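Local coordinates for adenosylmethionine-8-amino-7-oxononanoate aminotransferase (Methanocaldococcus jannaschii, PDB 6ZHK), which acts as a thermostable pyridoxal-phosphate-dependent D-amino acid transaminase, although its name assigns it to biotin synthesis, at the interface of chains A and B. Residues are numbered along the deposited sequence; one frame, centred on the assembly and turned at random. Chains: chain A/B, Adenosylmethionine-8-amino-7-oxononanoate aminotransferase.

Contact 1 and contact 2 lie about 15 Å apart, measured between the centres of their C-alpha atoms, on the interface of the homodimer. A:His335 belongs to both: its imidazole packs against B:Asp158 CB in contact 1, while its backbone carbonyl lies against B:Pro24 in contact 2. Helix 122-140 of chain A also serves both, giving A:Glu127 and A:Lys131 to the first and A:Met132 to the second. Contact 1 straddles the two-fold axis with matching residues from each chain; contact 2 seats an N-terminal segment of chain B on chain A. Two-fold symmetry repeats both, so the subunits are joined at the axis and by a reciprocal pair of N-terminal segments.

Contact 1: the interface of chains A and B. Residues chain A 124, 127, 131, 159-161, 180, 335; chain B 127, 158-161.
A:Val160 and B:Val160 meet across the two-fold axis of this class-III aminotransferase homodimer, their CG1 methyls 3.8 Å apart and the side chains crossing at about a right angle. The second methyl of each valine turns to the opposite chain's backbone, with A:Val160 CG2 3.9 Å from B:Gly161 CA and the reverse pair matching it. Around this small apolar centre the two Glu127 side chains lie across the partner's Thr159, and A:Glu127 CD comes within 3.7 Å of B:Thr159 CB.

Each glutamate chain bends at its second torsion (chi2 -101° in A:Glu127), which brings the carboxylate to the first turns of both helices 160-165. A:Glu127 OE1 accepts the backbone N-H of B:Val160 at 2.9 Å, the donor standing 39° out of the carboxylate plane. The other oxygen, OE2, takes bonds from its own subunit: A:Thr159 OG1 reaches A:Glu127 OE2 on the anti side at 2.6 Å, and A:Gly161 N arrives on the syn side from the opposite face in a strongly bent bond. A:Thr159 can do this because OG1 sits between backbone N and carbonyl carbon (chi1 50°), leaving CG2 directed at the B:Glu127 chain. Each carboxylate thus caps one helix start from each subunit. The two glutamates are near neighbours, A:Glu127 OE2 lying 4.6 Å from B:Glu127 OE2; if both are charged, the gathered N-H groups and helix starts would probably offset part of the repulsion.

Further out, A:Lys131 crosses B:Asp158 at about a right angle, and its side-chain amine NZ donates to the B:Asp158 backbone O at 2.9 Å. The same NZ donates in the ring plane to A:His335 ND1, an intrachain bond that helps to set the rotation of the imidazole. One face of that ring receives B:Asp158 CB, 3.6 Å from the ring centroid and offset toward the rim. The B:Asp158 carboxylate continues past the ring, OD2 lying beside the A:His335 backbone.

Contact 2: the interface of chains A and B. Residues chain A 90, 116-117, 132, 333, 335, 340; chain B 21-24.
B:Trp22 turns one face of its indole toward A:Phe117, A:Met132 and A:Leu333, three apolar groups of the other subunit. With CG anti to the backbone N (chi1 -169°), the tryptophan projects from the N-terminal segment that follows helix 10-20 and lies along strand 115-119 of chain A. This segment leads directly into B:Tyr25, a predicted substrate-recognition residue, so its seating may help place that residue. A:Met132, extended beyond CG, meets the indole tip to tip, its methyl CE resting over the six-membered ring, 3.8 Å from the centroid. A:Phe117 stands on the five-membered ring edge-to-face: the planes are 74° apart, the centroids 5.2 Å apart, and CD2 is the atom pointed at the indole. On the same face, A:Leu333 CD2 lies 4.1 Å from B:Trp22 CZ2. An alanine in place of B:Trp22 would probably leave A:Met132 CE and the A:Phe117 edge without their aromatic partner, open a gap beside A:Leu333 and set the methionine tip free to turn.

The far tip of the phenyl ring serves the next part of the segment, A:Phe117 CZ lying 3.7 Å from B:Pro24 CA. A:His335 O lies at the in-plane edge of that ring and beside the same CA. B:Pro24 is also met tip to tip by the methyl CG2 of A:Thr340, and its CD packs on A:Leu90 CB.

Backbone and histidine bonds fix the register. B:Trp22 N donates to A:Val116 O at 2.8 Å, within a parallel beta bridge that pairs A:Val116 with B:Ile21. The B:His23 imidazole crosses the A:Leu90 side chain at about a right angle; its ND1-H points nearly straight (166° at H) at a lone pair of A:Leu90 O, 2.8 Å away, with the acceptor in the ring plane.

On the indole's nitrogen side two linked waters bridge the chains. Water 1 lies 3.1 Å from B:Trp22 NE1 and also meets A:Leu333 N; water 2 joins A:Leu333 O to the backbone carbonyl B:His23 O, 2.6 Å from the latter.

Contact 1: the interface of chains A and B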
loop_
_atom_site.group_PDB
_atom_site.type_symbol
_atom_site.label_atom_id
_atom_site.label_comp_id
_atom_site.label_asym_id
_atom_site.label_seq_id
_atom_site.Cartn_x
_atom_site.Cartn_y
_atom_site.Cartn_z
ATOM N N GLU A 124 -4.032 -0.340 3.821
ATOM C CA GLU A 124 -3.760 -1.764 3.704
ATOM C C GLU A 124 -3.851 -2.433 5.089
ATOM O O GLU A 124 -4.314 -3.562 5.180
ATOM C CB GLU A 124 -2.311 -1.955 3.219
ATOM C CG GLU A 124 -2.053 -1.892 1.708
ATOM C CD GLU A 124 -0.601 -1.769 1.248
ATOM O OE1 GLU A 124 0.298 -1.623 2.094
ATOM O OE2 GLU A 124 -0.334 -1.820 0.014
ATOM N N GLU A 127 -7.403 -3.109 5.561
ATOM C CA GLU A 127 -7.881 -4.190 4.706
ATOM C C GLU A 127 -7.449 -5.540 5.287
ATOM O O GLU A 127 -8.168 -6.530 5.245
ATOM C CB GLU A 127 -7.236 -4.082 3.316
ATOM C CG GLU A 127 -7.689 -2.849 2.519
ATOM C CD GLU A 127 -8.736 -3.094 1.450
ATOM O OE1 GLU A 127 -9.123 -4.281 1.272
ATOM O OE2 GLU A 127 -9.182 -2.093 0.812
ATOM N N LYS A 131 -9.820 -8.593 6.725
ATOM C CA LYS A 131 -9.729 -9.946 6.213
ATOM C C LYS A 131 -9.460 -10.922 7.341
ATOM O O LYS A 131 -10.034 -12.002 7.362
ATOM C CB LYS A 131 -8.728 -10.087 5.072
ATOM C CG LYS A 131 -9.079 -9.249 3.831
ATOM C CD LYS A 131 -8.010 -9.380 2.770
ATOM C CE LYS A 131 -7.543 -10.821 2.507
ATOM N NZ LYS A 131 -6.591 -10.860 1.359
ATOM N N THR A 159 -8.764 2.296 -0.545
ATOM C CA THR A 159 -8.976 1.069 -1.291
ATOM C C THR A 159 -10.393 0.527 -1.007
ATOM O O THR A 159 -11.096 1.022 -0.132
ATOM C CB THR A 159 -7.840 0.083 -1.003
ATOM O OG1 THR A 159 -7.746 0.031 0.425
ATOM C CG2 THR A 159 -6.525 0.595 -1.538
ATOM N N VAL A 160 -10.817 -0.487 -1.758
ATOM C CA VAL A 160 -12.257 -0.847 -1.742
ATOM C C VAL A 160 -12.701 -1.335 -0.357
ATOM O O VAL A 160 -13.762 -0.989 0.134
ATOM C CB VAL A 160 -12.548 -1.871 -2.848
ATOM C CG1 VAL A 160 -13.918 -2.517 -2.713
ATOM C CG2 VAL A 160 -12.429 -1.154 -4.205
ATOM N N GLY A 161 -11.902 -2.193 0.271
ATOM C CA GLY A 161 -12.210 -2.633 1.622
ATOM C C GLY A 161 -12.251 -1.495 2.633
ATOM O O GLY A 161 -13.225 -1.408 3.435
ATOM N N PHE A 180 -18.713 -3.508 -0.136
ATOM C CA PHE A 180 -19.494 -4.511 0.573
ATOM C C PHE A 180 -20.234 -3.771 1.681
ATOM O O PHE A 180 -19.757 -2.737 2.138
ATOM C CB PHE A 180 -18.653 -5.697 1.084
ATOM C CG PHE A 180 -17.505 -5.325 1.988
ATOM C CD1 PHE A 180 -17.719 -5.042 3.334
ATOM C CD2 PHE A 180 -16.221 -5.230 1.486
ATOM C CE1 PHE A 180 -16.668 -4.725 4.174
ATOM C CE2 PHE A 180 -15.165 -4.880 2.313
ATOM C CZ PHE A 180 -15.384 -4.663 3.677
ATOM N N HIS A 335 -2.202 -13.491 2.366
ATOM C CA HIS A 335 -2.133 -12.047 2.157
ATOM C C HIS A 335 -0.665 -11.690 2.364
ATOM O O HIS A 335 0.032 -12.286 3.183
ATOM C CB HIS A 335 -2.952 -11.310 3.238
ATOM C CG HIS A 335 -3.146 -9.884 2.897
ATOM N ND1 HIS A 335 -4.320 -9.423 2.376
ATOM C CD2 HIS A 335 -2.303 -8.824 2.938
ATOM C CE1 HIS A 335 -4.217 -8.122 2.153
ATOM N NE2 HIS A 335 -3.003 -7.760 2.490
ATOM N N GLU B 127 -6.073 -1.080 -7.560
ATOM C CA GLU B 127 -7.245 -0.475 -6.945
ATOM C C GLU B 127 -7.523 0.901 -7.536
ATOM O O GLU B 127 -8.686 1.274 -7.783
ATOM C CB GLU B 127 -7.095 -0.332 -5.429
ATOM C CG GLU B 127 -6.940 -1.671 -4.675
ATOM C CD GLU B 127 -8.175 -2.183 -3.950
ATOM O OE1 GLU B 127 -9.156 -1.446 -3.893
ATOM O OE2 GLU B 127 -8.135 -3.342 -3.445
ATOM N N ASP B 158 -3.936 -8.429 -3.005
ATOM C CA ASP B 158 -4.746 -9.056 -1.978
ATOM C C ASP B 158 -5.677 -8.097 -1.243
ATOM O O ASP B 158 -6.440 -8.601 -0.405
ATOM C CB ASP B 158 -3.872 -9.677 -0.847
ATOM C CG ASP B 158 -2.828 -10.621 -1.402
ATOM O OD1 ASP B 158 -3.180 -11.346 -2.336
ATOM O OD2 ASP B 158 -1.663 -10.496 -0.983
ATOM N N THR B 159 -5.707 -6.783 -1.557
ATOM C CA THR B 159 -6.807 -5.974 -1.030
ATOM C C THR B 159 -8.151 -6.304 -1.718
ATOM O O THR B 159 -8.197 -7.007 -2.729
ATOM C CB THR B 159 -6.422 -4.503 -1.060
ATOM O OG1 THR B 159 -5.958 -4.230 -2.396
ATOM C CG2 THR B 159 -5.260 -4.253 -0.121
ATOM N N VAL B 160 -9.242 -5.715 -1.221
ATOM C CA VAL B 160 -10.567 -6.202 -1.662
ATOM C C VAL B 160 -10.817 -5.937 -3.153
ATOM O O VAL B 160 -11.363 -6.784 -3.866
ATOM C CB VAL B 160 -11.677 -5.681 -0.751
ATOM C CG1 VAL B 160 -13.050 -5.954 -1.314
ATOM C CG2 VAL B 160 -11.563 -6.335 0.628
ATOM N N GLY B 161 -10.469 -4.745 -3.625
ATOM C CA GLY B 161 -10.636 -4.470 -5.046
ATOM C C GLY B 161 -9.770 -5.336 -5.942
ATOM O O GLY B 161 -10.257 -5.894 -6.932
#

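Contact 2: the interface of chains A and B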
loop_
_atom_site.group_PDB
_atom_site.type_symbol
_atom_site.label_atom_id
_atom_site.label_comp_id
_atom_site.label_asym_id
_atom_site.label_seq_id
_atom_site.Cartn_x
_atom_site.Cartn_y
_atom_site.Cartn_z
ATOM N N LEU A 90 9.712 -11.303 3.604
ATOM C CA LEU A 90 9.139 -12.009 4.756
ATOM C C LEU A 90 8.216 -13.165 4.331
ATOM O O LEU A 90 7.610 -13.796 5.186
ATOM C CB LEU A 90 8.379 -11.006 5.636
ATOM C CG LEU A 90 9.175 -10.473 6.832
ATOM C CD1 LEU A 90 10.356 -9.669 6.427
ATOM C CD2 LEU A 90 8.290 -9.633 7.759
ATOM N N VAL A 116 2.240 -9.225 15.008
ATOM C CA VAL A 116 2.453 -8.067 14.138
ATOM C C VAL A 116 2.417 -8.567 12.693
ATOM O O VAL A 116 3.178 -9.483 12.373
ATOM C CB VAL A 116 3.841 -7.396 14.405
ATOM C CG1 VAL A 116 4.174 -6.384 13.309
ATOM C CG2 VAL A 116 3.830 -6.710 15.750
ATOM N N PHE A 117 1.522 -7.997 11.870
ATOM C CA PHE A 117 1.502 -8.290 10.447
ATOM C C PHE A 117 1.789 -6.961 9.751
ATOM O O PHE A 117 1.002 -6.015 9.867
ATOM C CB PHE A 117 0.091 -8.790 10.051
ATOM C CG PHE A 117 0.072 -9.407 8.683
ATOM C CD1 PHE A 117 0.187 -8.621 7.540
ATOM C CD2 PHE A 117 -0.008 -10.782 8.563
ATOM C CE1 PHE A 117 0.272 -9.219 6.275
ATOM C CE2 PHE A 117 0.033 -11.383 7.307
ATOM C CZ PHE A 117 0.224 -10.606 6.183
ATOM N N MET A 132 -8.655 -10.508 8.332
ATOM C CA MET A 132 -8.366 -11.359 9.470
ATOM C C MET A 132 -9.665 -11.598 10.234
ATOM O O MET A 132 -9.912 -12.738 10.622
ATOM C CB MET A 132 -7.358 -10.634 10.396
ATOM C CG MET A 132 -5.944 -10.659 9.841
ATOM S SD MET A 132 -4.972 -9.644 10.952
ATOM C CE MET A 132 -3.309 -10.015 10.394
ATOM N N LEU A 333 -3.360 -17.196 6.279
ATOM C CA LEU A 333 -3.891 -15.955 5.718
ATOM C C LEU A 333 -3.107 -15.703 4.430
ATOM O O LEU A 333 -1.883 -15.430 4.450
ATOM C CB LEU A 333 -3.608 -14.858 6.725
ATOM C CG LEU A 333 -4.098 -13.476 6.243
ATOM C CD1 LEU A 333 -5.587 -13.480 6.067
ATOM C CD2 LEU A 333 -3.754 -12.392 7.277
ATOM N N HIS A 335 -2.202 -13.491 2.366
ATOM C CA HIS A 335 -2.133 -12.047 2.157
ATOM C C HIS A 335 -0.665 -11.690 2.364
ATOM O O HIS A 335 0.032 -12.286 3.183
ATOM C CB HIS A 335 -2.952 -11.310 3.238
ATOM C CG HIS A 335 -3.146 -9.884 2.897
ATOM N ND1 HIS A 335 -4.320 -9.423 2.376
ATOM C CD2 HIS A 335 -2.303 -8.824 2.938
ATOM C CE1 HIS A 335 -4.217 -8.122 2.153
ATOM N NE2 HIS A 335 -3.003 -7.760 2.490
ATOM N N THR A 340 6.410 -6.476 2.092
ATOM C CA THR A 340 6.047 -6.653 3.532
ATOM C C THR A 340 7.340 -6.752 4.376
ATOM O O THR A 340 8.240 -7.565 4.098
ATOM C CB THR A 340 5.291 -8.001 3.692
ATOM O OG1 THR A 340 4.062 -7.883 2.943
ATOM C CG2 THR A 340 4.914 -8.301 5.141
ATOM N N ILE B 21 6.104 -12.159 14.781
ATOM C CA ILE B 21 5.683 -11.748 13.433
ATOM C C ILE B 21 4.716 -12.782 12.846
ATOM O O ILE B 21 5.060 -13.977 12.720
ATOM C CB ILE B 21 6.863 -11.601 12.445
ATOM C CG1 ILE B 21 7.846 -10.530 12.933
ATOM C CG2 ILE B 21 6.318 -11.268 11.021
ATOM C CD1 ILE B 21 9.023 -10.327 11.987
ATOM N N TRP B 22 3.559 -12.286 12.398
ATOM C CA TRP B 22 2.660 -13.042 11.550
ATOM C C TRP B 22 3.089 -12.809 10.095
ATOM O O TRP B 22 2.893 -11.720 9.541
ATOM C CB TRP B 22 1.231 -12.534 11.809
ATOM C CG TRP B 22 0.114 -13.349 11.229
ATOM C CD1 TRP B 22 0.163 -14.200 10.155
ATOM C CD2 TRP B 22 -1.263 -13.300 11.622
ATOM N NE1 TRP B 22 -1.094 -14.710 9.916
ATOM C CE2 TRP B 22 -1.983 -14.190 10.799
ATOM C CE3 TRP B 22 -1.972 -12.594 12.607
ATOM C CZ2 TRP B 22 -3.376 -14.377 10.893
ATOM C CZ3 TRP B 22 -3.323 -12.816 12.749
ATOM C CH2 TRP B 22 -4.024 -13.707 11.916
ATOM N N HIS B 23 3.732 -13.818 9.522
ATOM C CA HIS B 23 4.341 -13.645 8.209
ATOM C C HIS B 23 3.295 -13.686 7.114
ATOM O O HIS B 23 2.270 -14.362 7.223
ATOM C CB HIS B 23 5.370 -14.768 7.990
ATOM C CG HIS B 23 6.679 -14.425 8.661
ATOM N ND1 HIS B 23 7.827 -14.155 7.938
ATOM C CD2 HIS B 23 7.042 -14.451 9.969
ATOM C CE1 HIS B 23 8.863 -13.956 8.767
ATOM N NE2 HIS B 23 8.387 -14.102 10.039
ATOM N N PRO B 24 3.558 -12.968 6.002
ATOM C CA PRO B 24 2.683 -13.008 4.839
ATOM C C PRO B 24 2.753 -14.387 4.156
ATOM O O PRO B 24 3.831 -15.012 4.130
ATOM C CB PRO B 24 3.300 -11.817 4.014
ATOM C CG PRO B 24 4.801 -11.872 4.310
ATOM C CD PRO B 24 4.749 -12.080 5.818
HETATM O O HOH W 1 -1.283 -17.248 8.222
HETATM O O HOH W 2 0.230 -15.719 6.291
#